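Local atomic coordinates of rifin (Plasmodium falciparum, PDB entry 7JZI), a protein that probably serves as a variable surface antigen on parasite-infected red blood cells, this chain being an internal helical portion that is bound by another protein. Residues 68-73 / 79-84; 58-63 / 104-109; 51-56 / 115-120. All blocks are in the same frame, centred on the assembly; numbering follows the deposited sequence.

In the fold
Contacts 2 and 3 both pack against helix 101-127: contact 2 through helix 56-70, near the middle of the chain, and contact 3 through the connection that leads into helix 56-70. They lie side by side, with V56 touching L109. Contact 1 uses the other end of helix 56-70, on the far side of the chain's centre from contact 3, and faces another protein, though its touching residues are mostly buried. Chemistry follows place. Contact 2 is buried packing of aliphatic branches, contact 3 is a partly buried tyrosine on two alanines, and contact 1, where no regular helix pair forms, is locked by the disulfide and backed by a small apolar cluster.

Contact 1 (68-73 / 79-84); sequences NEVCSA and HPICVV
C71 and C82 are joined by a disulfide, SG to SG 2.0 Å, which fastens the end of helix 56-70 to the chain leading into helix 84-88. Its left-handed twist (chi3 -99°) is reached with each sulphur anti to its own carbonyl carbon, and both side chains set out toward the partner segment. This is the tight part of the contact. The methyl I81 CG2 packs against C71 SG at 3.7 Å, and V70 crosses I81 at about a right angle, CG2 to CG2 at 4.1 Å. Branched aliphatic residues suit the place because they cover one flank of the sulphur bridge, and L39 adds to the packing on I81.

The side formed by H79 is looser. Its ring comes obliquely to V70, V70 CB to H79 CD2 at 4.2 Å, and is partly exposed, although T38 also touches it. What fixes the imidazole is its own chain: I81 N donates to H79 ND1 at 3.0 Å, nearly straight at 165° and in the ring plane. ND1 therefore probably carries no proton. An aromatic side chain of another protein rests on C82, and R85 packs on C71.

Together these residues form a disulfide-closed loop between helices 56-70 and 84-88, whose residues S72, A73 and C82 touch the bound protein.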
loop_
_atom_site.group_PDB
_atom_site.type_symbol
_atom_site.label_atom_id
_atom_site.label_comp_id
_atom_site.label_asym_id
_atom_site.label_seq_id
_atom_site.Cartn_x
_atom_site.Cartn_y
_atom_site.Cartn_z
ATOM N N ASN B 68 -1.634 3.239 -2.875
ATOM C CA ASN B 68 -0.596 3.018 -3.908
ATOM C C ASN B 68 -0.193 4.390 -4.455
ATOM O O ASN B 68 1.014 4.627 -4.567
ATOM C CB ASN B 68 -1.034 2.010 -4.967
ATOM C CG ASN B 68 -1.050 0.586 -4.461
ATOM O OD1 ASN B 68 -1.495 -0.318 -5.161
ATOM N ND2 ASN B 68 -0.568 0.373 -3.250
ATOM N N GLU B 69 -1.156 5.255 -4.797
ATOM C CA GLU B 69 -0.800 6.543 -5.376
ATOM C C GLU B 69 -0.048 7.415 -4.384
ATOM O O GLU B 69 0.892 8.118 -4.770
ATOM C CB GLU B 69 -2.035 7.298 -5.865
ATOM C CG GLU B 69 -1.662 8.533 -6.663
ATOM C CD GLU B 69 -2.809 9.494 -6.868
ATOM O OE1 GLU B 69 -3.964 9.032 -6.889
ATOM O OE2 GLU B 69 -2.559 10.714 -6.985
ATOM N N VAL B 70 -0.432 7.384 -3.106
ATOM C CA VAL B 70 0.107 8.390 -2.197
ATOM C C VAL B 70 1.367 7.918 -1.491
ATOM O O VAL B 70 2.046 8.726 -0.845
ATOM C CB VAL B 70 -0.914 8.849 -1.139
ATOM C CG1 VAL B 70 -1.909 9.847 -1.735
ATOM C CG2 VAL B 70 -1.605 7.670 -0.494
ATOM N N CYS B 71 1.711 6.656 -1.687
ATOM C CA CYS B 71 2.857 6.099 -0.940
ATOM C C CYS B 71 3.921 5.676 -1.954
ATOM O O CYS B 71 4.895 5.051 -1.541
ATOM C CB CYS B 71 2.406 4.988 -0.005
ATOM S SG CYS B 71 1.413 5.575 1.388
ATOM N N SER B 72 3.734 6.013 -3.232
ATOM C CA SER B 72 4.660 5.602 -4.268
ATOM C C SER B 72 6.010 6.286 -4.078
ATOM O O SER B 72 6.134 7.301 -3.388
ATOM C CB SER B 72 4.091 5.930 -5.649
ATOM O OG SER B 72 4.514 7.212 -6.068
ATOM N N ALA B 73 7.033 5.716 -4.716
ATOM C CA ALA B 73 8.361 6.323 -4.686
ATOM C C ALA B 73 8.389 7.619 -5.472
ATOM O O ALA B 73 9.323 8.413 -5.332
ATOM C CB ALA B 73 9.402 5.366 -5.250
ATOM N N HIS B 79 3.196 11.483 3.404
ATOM C CA HIS B 79 1.800 11.361 3.780
ATOM C C HIS B 79 1.661 10.384 4.940
ATOM O O HIS B 79 2.287 9.318 4.935
ATOM C CB HIS B 79 0.988 10.880 2.567
ATOM C CG HIS B 79 -0.488 10.777 2.802
ATOM N ND1 HIS B 79 -1.043 9.929 3.735
ATOM C CD2 HIS B 79 -1.526 11.388 2.185
ATOM C CE1 HIS B 79 -2.358 10.037 3.698
ATOM N NE2 HIS B 79 -2.678 10.913 2.763
ATOM N N PRO B 80 0.836 10.717 5.938
ATOM C CA PRO B 80 0.821 9.923 7.180
ATOM C C PRO B 80 0.482 8.452 6.996
ATOM O O PRO B 80 0.989 7.619 7.759
ATOM C CB PRO B 80 -0.252 10.614 8.035
ATOM C CG PRO B 80 -0.579 11.901 7.369
ATOM C CD PRO B 80 0.177 12.025 6.088
ATOM N N ILE B 81 -0.377 8.105 6.034
ATOM C CA ILE B 81 -0.882 6.698 5.890
ATOM C C ILE B 81 0.224 5.710 5.568
ATOM O O ILE B 81 0.081 4.531 5.895
ATOM C CB ILE B 81 -2.040 6.562 4.885
ATOM C CG1 ILE B 81 -2.907 5.338 5.196
ATOM C CG2 ILE B 81 -1.544 6.548 3.450
ATOM C CD1 ILE B 81 -3.962 5.051 4.162
ATOM N N CYS B 82 1.292 6.181 4.957
ATOM C CA CYS B 82 2.303 5.235 4.452
ATOM C C CYS B 82 2.859 4.343 5.567
ATOM O O CYS B 82 3.139 3.177 5.274
ATOM C CB CYS B 82 3.341 6.006 3.654
ATOM S SG CYS B 82 2.621 6.925 2.271
ATOM N N VAL B 83 2.981 4.833 6.797
ATOM C CA VAL B 83 3.615 4.036 7.887
ATOM C C VAL B 83 2.811 2.763 8.148
ATOM O O VAL B 83 3.418 1.764 8.546
ATOM C CB VAL B 83 3.798 4.871 9.164
ATOM C CG1 VAL B 83 2.471 5.252 9.797
ATOM C CG2 VAL B 83 4.703 4.186 10.175
ATOM N N VAL B 84 1.508 2.776 7.900
ATOM C CA VAL B 84 0.657 1.602 8.251
ATOM C C VAL B 84 1.079 0.373 7.444
ATOM O O VAL B 84 0.746 -0.744 7.857
ATOM C CB VAL B 84 -0.842 1.909 8.100
ATOM C CG1 VAL B 84 -1.351 1.618 6.700
ATOM C CG2 VAL B 84 -1.669 1.160 9.129
#

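Contact 2 (58-63 / 104-109); sequences GLAIAI and AITNVL
A60 and I63 on helix 56-70 meet I105 and T106 on helix 101-127, where the two segments run roughly antiparallel (148°), their axes coming within 9.0 Å at closest.

Aliphatic contact comes first. The small side chain of A60 permits close approach: its CB meets the methyl T106 CG2 at 3.6 Å, while I105 CG2 lies against A60 CA at 4.1 Å. One turn on, I63 and I105 cross obliquely, I63 CG2 touching I105 CD1 at 3.6 Å. The far end of I105 gets there because its chain is extended, CD1 anti to CA (chi2 -171°), so that one isoleucine serves both A60 and I63. L59 and L109 widen the apolar zone through L31 of helix 8-33, and V36 and L39 border I63.

Polar contact stays within each helix. T106 turns its methyl to A60, and its OG1, placed between the backbone N and carbonyl carbon (chi1 43°), is hydrogen-bonded to the carbonyl oxygens of K102 and D103. Backbone bonds such as that of I63 N to L59 O, 3.1 Å, run within the helix.

With the T106 hydroxyl bonded within its own helix, the two helices meet here through shape and the burial of hydrocarbon.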
loop_
_atom_site.group_PDB
_atom_site.type_symbol
_atom_site.label_atom_id
_atom_site.label_comp_id
_atom_site.label_asym_id
_atom_site.label_seq_id
_atom_site.Cartn_x
_atom_site.Cartn_y
_atom_site.Cartn_z
ATOM N N GLY B 58 -15.765 -3.290 0.690
ATOM C CA GLY B 58 -15.764 -2.334 -0.402
ATOM C C GLY B 58 -14.739 -1.245 -0.203
ATOM O O GLY B 58 -13.868 -1.019 -1.058
ATOM N N LEU B 59 -14.742 -0.665 0.995
ATOM C CA LEU B 59 -13.793 0.376 1.329
ATOM C C LEU B 59 -12.390 -0.122 1.042
ATOM O O LEU B 59 -11.505 0.667 0.699
ATOM C CB LEU B 59 -13.985 0.751 2.800
ATOM C CG LEU B 59 -13.770 2.179 3.294
ATOM C CD1 LEU B 59 -14.052 2.246 4.784
ATOM C CD2 LEU B 59 -12.362 2.633 3.002
ATOM N N ALA B 60 -12.202 -1.446 1.103
ATOM C CA ALA B 60 -10.876 -2.036 0.988
ATOM C C ALA B 60 -10.218 -1.651 -0.327
ATOM O O ALA B 60 -9.105 -1.112 -0.341
ATOM C CB ALA B 60 -10.972 -3.554 1.112
ATOM N N ILE B 61 -10.921 -1.852 -1.446
ATOM C CA ILE B 61 -10.223 -1.768 -2.729
ATOM C C ILE B 61 -9.774 -0.338 -3.003
ATOM O O ILE B 61 -8.626 -0.101 -3.400
ATOM C CB ILE B 61 -11.105 -2.313 -3.867
ATOM C CG1 ILE B 61 -11.211 -3.840 -3.799
ATOM C CG2 ILE B 61 -10.550 -1.881 -5.219
ATOM C CD1 ILE B 61 -12.321 -4.351 -2.900
ATOM N N ALA B 62 -10.625 0.639 -2.685
ATOM C CA ALA B 62 -10.226 2.036 -2.820
ATOM C C ALA B 62 -9.020 2.342 -1.946
ATOM O O ALA B 62 -8.067 2.993 -2.400
ATOM C CB ALA B 62 -11.391 2.958 -2.470
ATOM N N ILE B 63 -9.017 1.828 -0.709
ATOM C CA ILE B 63 -7.883 2.043 0.188
ATOM C C ILE B 63 -6.597 1.608 -0.486
ATOM O O ILE B 63 -5.555 2.261 -0.348
ATOM C CB ILE B 63 -8.091 1.301 1.523
ATOM C CG1 ILE B 63 -9.268 1.882 2.286
ATOM C CG2 ILE B 63 -6.875 1.433 2.393
ATOM C CD1 ILE B 63 -9.040 3.301 2.719
ATOM N N ALA B 104 -3.907 -7.878 2.321
ATOM C CA ALA B 104 -3.697 -7.524 3.721
ATOM C C ALA B 104 -4.769 -6.561 4.215
ATOM O O ALA B 104 -5.262 -6.694 5.343
ATOM C CB ALA B 104 -2.307 -6.918 3.905
ATOM N N ILE B 105 -5.158 -5.600 3.377
ATOM C CA ILE B 105 -6.207 -4.665 3.767
ATOM C C ILE B 105 -7.523 -5.406 3.964
ATOM O O ILE B 105 -8.251 -5.171 4.939
ATOM C CB ILE B 105 -6.325 -3.545 2.717
ATOM C CG1 ILE B 105 -4.998 -2.796 2.595
ATOM C CG2 ILE B 105 -7.422 -2.573 3.082
ATOM C CD1 ILE B 105 -5.074 -1.558 1.744
ATOM N N THR B 106 -7.835 -6.334 3.061
ATOM C CA THR B 106 -9.065 -7.104 3.197
ATOM C C THR B 106 -9.036 -8.006 4.428
ATOM O O THR B 106 -10.076 -8.235 5.046
ATOM C CB THR B 106 -9.345 -7.909 1.923
ATOM O OG1 THR B 106 -8.137 -8.510 1.444
ATOM C CG2 THR B 106 -9.944 -7.010 0.836
ATOM N N ASN B 107 -7.868 -8.536 4.806
ATOM C CA ASN B 107 -7.825 -9.343 6.028
ATOM C C ASN B 107 -7.991 -8.482 7.278
ATOM O O ASN B 107 -8.694 -8.879 8.223
ATOM C CB ASN B 107 -6.510 -10.125 6.126
ATOM C CG ASN B 107 -6.323 -11.134 5.000
ATOM O OD1 ASN B 107 -5.371 -11.043 4.227
ATOM N ND2 ASN B 107 -7.214 -12.114 4.924
ATOM N N VAL B 108 -7.419 -7.272 7.273
ATOM C CA VAL B 108 -7.672 -6.324 8.361
ATOM C C VAL B 108 -9.167 -6.061 8.499
ATOM O O VAL B 108 -9.753 -6.215 9.580
ATOM C CB VAL B 108 -6.887 -5.017 8.144
ATOM C CG1 VAL B 108 -7.559 -3.866 8.866
ATOM C CG2 VAL B 108 -5.465 -5.173 8.621
ATOM N N LEU B 109 -9.820 -5.684 7.403
ATOM C CA LEU B 109 -11.223 -5.314 7.542
ATOM C C LEU B 109 -12.178 -6.496 7.546
ATOM O O LEU B 109 -13.325 -6.331 7.954
ATOM C CB LEU B 109 -11.641 -4.312 6.477
ATOM C CG LEU B 109 -10.797 -3.056 6.623
ATOM C CD1 LEU B 109 -9.877 -2.750 5.490
ATOM C CD2 LEU B 109 -11.790 -1.941 6.832
#

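Contact 3 (51-56 / 115-120); sequences SHYTEV and KATQSA
Y53 reaches from the connection before helix 56-70 to helix 101-127, its ring slanting toward the face that carries A116 and A120. The ring is set obliquely to A116, whose methyl sits beside one flank of it: A116 CB is 3.6 Å from Y53 CE1 and 3.9 Å from Y53 CD1. Farther out, the hydroxyl end comes against the next turn, with Y53 OH 3.8 Å from A120 CB. It also approaches the backbone of T117, at 4.3 Å from Y53 OH to T117 CA.

Two alanines four residues apart suit this role, since they lie on the same face of the helix and are small enough for the ring to come close, its CE1 side at A116 and its hydroxyl end at A120. The torsions set the ring's slant: CG stands between the backbone N and the carbonyl carbon (chi1 79°), and the ring plane stands nearly perpendicular to the plane of CA, CB and CG (chi2 86°). T117, at the border, keeps its OG1 hydrogen-bonded to E114 O of its own helix.

Around the tyrosine the main chain is turned by a bond from E55 N to H52 O (2.9 Å), which leads to E55 at the N-cap position.

The connection between helices 43-50 and 56-70 is thus pinned by one aromatic side chain to the long C-terminal helix of a helical bundle, with M24 and V27 of helix 8-33 packing on Y53 and A116 respectively.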
loop_
_atom_site.group_PDB
_atom_site.type_symbol
_atom_site.label_atom_id
_atom_site.label_comp_id
_atom_site.label_asym_id
_atom_site.label_seq_id
_atom_site.Cartn_x
_atom_site.Cartn_y
_atom_site.Cartn_z
ATOM N N SER B 51 -23.313 5.083 6.567
ATOM C CA SER B 51 -23.641 3.882 7.398
ATOM C C SER B 51 -23.309 2.571 6.678
ATOM O O SER B 51 -22.154 2.462 6.266
ATOM C CB SER B 51 -25.066 3.912 7.895
ATOM O OG SER B 51 -25.276 2.930 8.899
ATOM N N HIS B 52 -24.230 1.587 6.627
ATOM C CA HIS B 52 -24.010 0.362 5.835
ATOM C C HIS B 52 -22.655 -0.291 6.139
ATOM O O HIS B 52 -21.869 -0.614 5.243
ATOM C CB HIS B 52 -24.186 0.635 4.331
ATOM C CG HIS B 52 -23.204 1.612 3.750
ATOM N ND1 HIS B 52 -23.580 2.851 3.276
ATOM C CD2 HIS B 52 -21.868 1.523 3.539
ATOM C CE1 HIS B 52 -22.517 3.485 2.813
ATOM N NE2 HIS B 52 -21.466 2.701 2.962
ATOM N N TYR B 53 -22.425 -0.553 7.430
ATOM C CA TYR B 53 -21.104 -0.955 7.918
ATOM C C TYR B 53 -20.536 -2.180 7.188
ATOM O O TYR B 53 -19.358 -2.174 6.807
ATOM C CB TYR B 53 -21.176 -1.087 9.447
ATOM C CG TYR B 53 -21.782 -2.345 10.024
ATOM C CD1 TYR B 53 -21.019 -3.480 10.219
ATOM C CD2 TYR B 53 -23.140 -2.406 10.333
ATOM C CE1 TYR B 53 -21.586 -4.632 10.743
ATOM C CE2 TYR B 53 -23.706 -3.541 10.852
ATOM C CZ TYR B 53 -22.927 -4.649 11.065
ATOM O OH TYR B 53 -23.510 -5.778 11.586
ATOM N N THR B 54 -21.366 -3.182 6.873
ATOM C CA THR B 54 -20.826 -4.403 6.285
ATOM C C THR B 54 -20.430 -4.230 4.827
ATOM O O THR B 54 -20.067 -5.219 4.182
ATOM C CB THR B 54 -21.787 -5.599 6.440
ATOM O OG1 THR B 54 -21.372 -6.686 5.583
ATOM C CG2 THR B 54 -23.325 -5.262 6.363
ATOM N N GLU B 55 -20.461 -3.005 4.295
ATOM C CA GLU B 55 -19.781 -2.719 3.041
ATOM C C GLU B 55 -18.295 -2.428 3.229
ATOM O O GLU B 55 -17.686 -1.904 2.300
ATOM C CB GLU B 55 -20.459 -1.542 2.334
ATOM C CG GLU B 55 -21.972 -1.641 2.183
ATOM C CD GLU B 55 -22.511 -0.696 1.126
ATOM O OE1 GLU B 55 -21.944 0.395 0.945
ATOM O OE2 GLU B 55 -23.529 -1.040 0.492
ATOM N N VAL B 56 -17.713 -2.727 4.398
ATOM C CA VAL B 56 -16.329 -2.320 4.659
ATOM C C VAL B 56 -15.337 -2.952 3.690
ATOM O O VAL B 56 -14.334 -2.323 3.329
ATOM C CB VAL B 56 -15.917 -2.630 6.110
ATOM C CG1 VAL B 56 -16.386 -1.539 7.046
ATOM C CG2 VAL B 56 -16.456 -3.973 6.534
ATOM N N LYS B 115 -15.657 -9.178 13.691
ATOM C CA LYS B 115 -15.774 -8.401 14.917
ATOM C C LYS B 115 -17.155 -7.762 15.021
ATOM O O LYS B 115 -17.903 -8.001 15.979
ATOM C CB LYS B 115 -14.671 -7.330 14.868
ATOM C CG LYS B 115 -14.601 -6.317 15.982
ATOM C CD LYS B 115 -14.490 -6.896 17.361
ATOM C CE LYS B 115 -13.023 -6.882 17.765
ATOM N NZ LYS B 115 -12.825 -6.347 19.142
ATOM N N ALA B 116 -17.519 -6.981 13.997
ATOM C CA ALA B 116 -18.753 -6.202 14.047
ATOM C C ALA B 116 -19.988 -7.086 14.031
ATOM O O ALA B 116 -20.949 -6.820 14.755
ATOM C CB ALA B 116 -18.805 -5.216 12.882
ATOM N N THR B 117 -19.997 -8.124 13.191
ATOM C CA THR B 117 -21.173 -8.988 13.112
ATOM C C THR B 117 -21.405 -9.737 14.416
ATOM O O THR B 117 -22.534 -9.772 14.915
ATOM C CB THR B 117 -21.067 -9.968 11.941
ATOM O OG1 THR B 117 -20.016 -10.911 12.211
ATOM C CG2 THR B 117 -20.836 -9.228 10.630
ATOM N N GLN B 118 -20.360 -10.305 15.021
ATOM C CA GLN B 118 -20.717 -11.054 16.208
ATOM C C GLN B 118 -20.916 -10.102 17.381
ATOM O O GLN B 118 -21.642 -10.439 18.322
ATOM C CB GLN B 118 -19.632 -12.068 16.612
ATOM C CG GLN B 118 -20.015 -12.648 17.985
ATOM C CD GLN B 118 -18.884 -12.889 18.949
ATOM O OE1 GLN B 118 -17.847 -12.217 18.898
ATOM N NE2 GLN B 118 -19.118 -13.776 19.907
ATOM N N SER B 119 -20.429 -8.860 17.295
ATOM C CA SER B 119 -20.797 -7.945 18.362
ATOM C C SER B 119 -22.239 -7.479 18.189
ATOM O O SER B 119 -22.958 -7.309 19.176
ATOM C CB SER B 119 -19.821 -6.775 18.409
ATOM O OG SER B 119 -20.093 -5.940 19.515
ATOM N N ALA B 120 -22.691 -7.299 16.947
ATOM C CA ALA B 120 -24.064 -6.882 16.688
ATOM C C ALA B 120 -25.057 -7.994 16.952
ATOM O O ALA B 120 -26.219 -7.707 17.258
ATOM C CB ALA B 120 -24.209 -6.405 15.247
#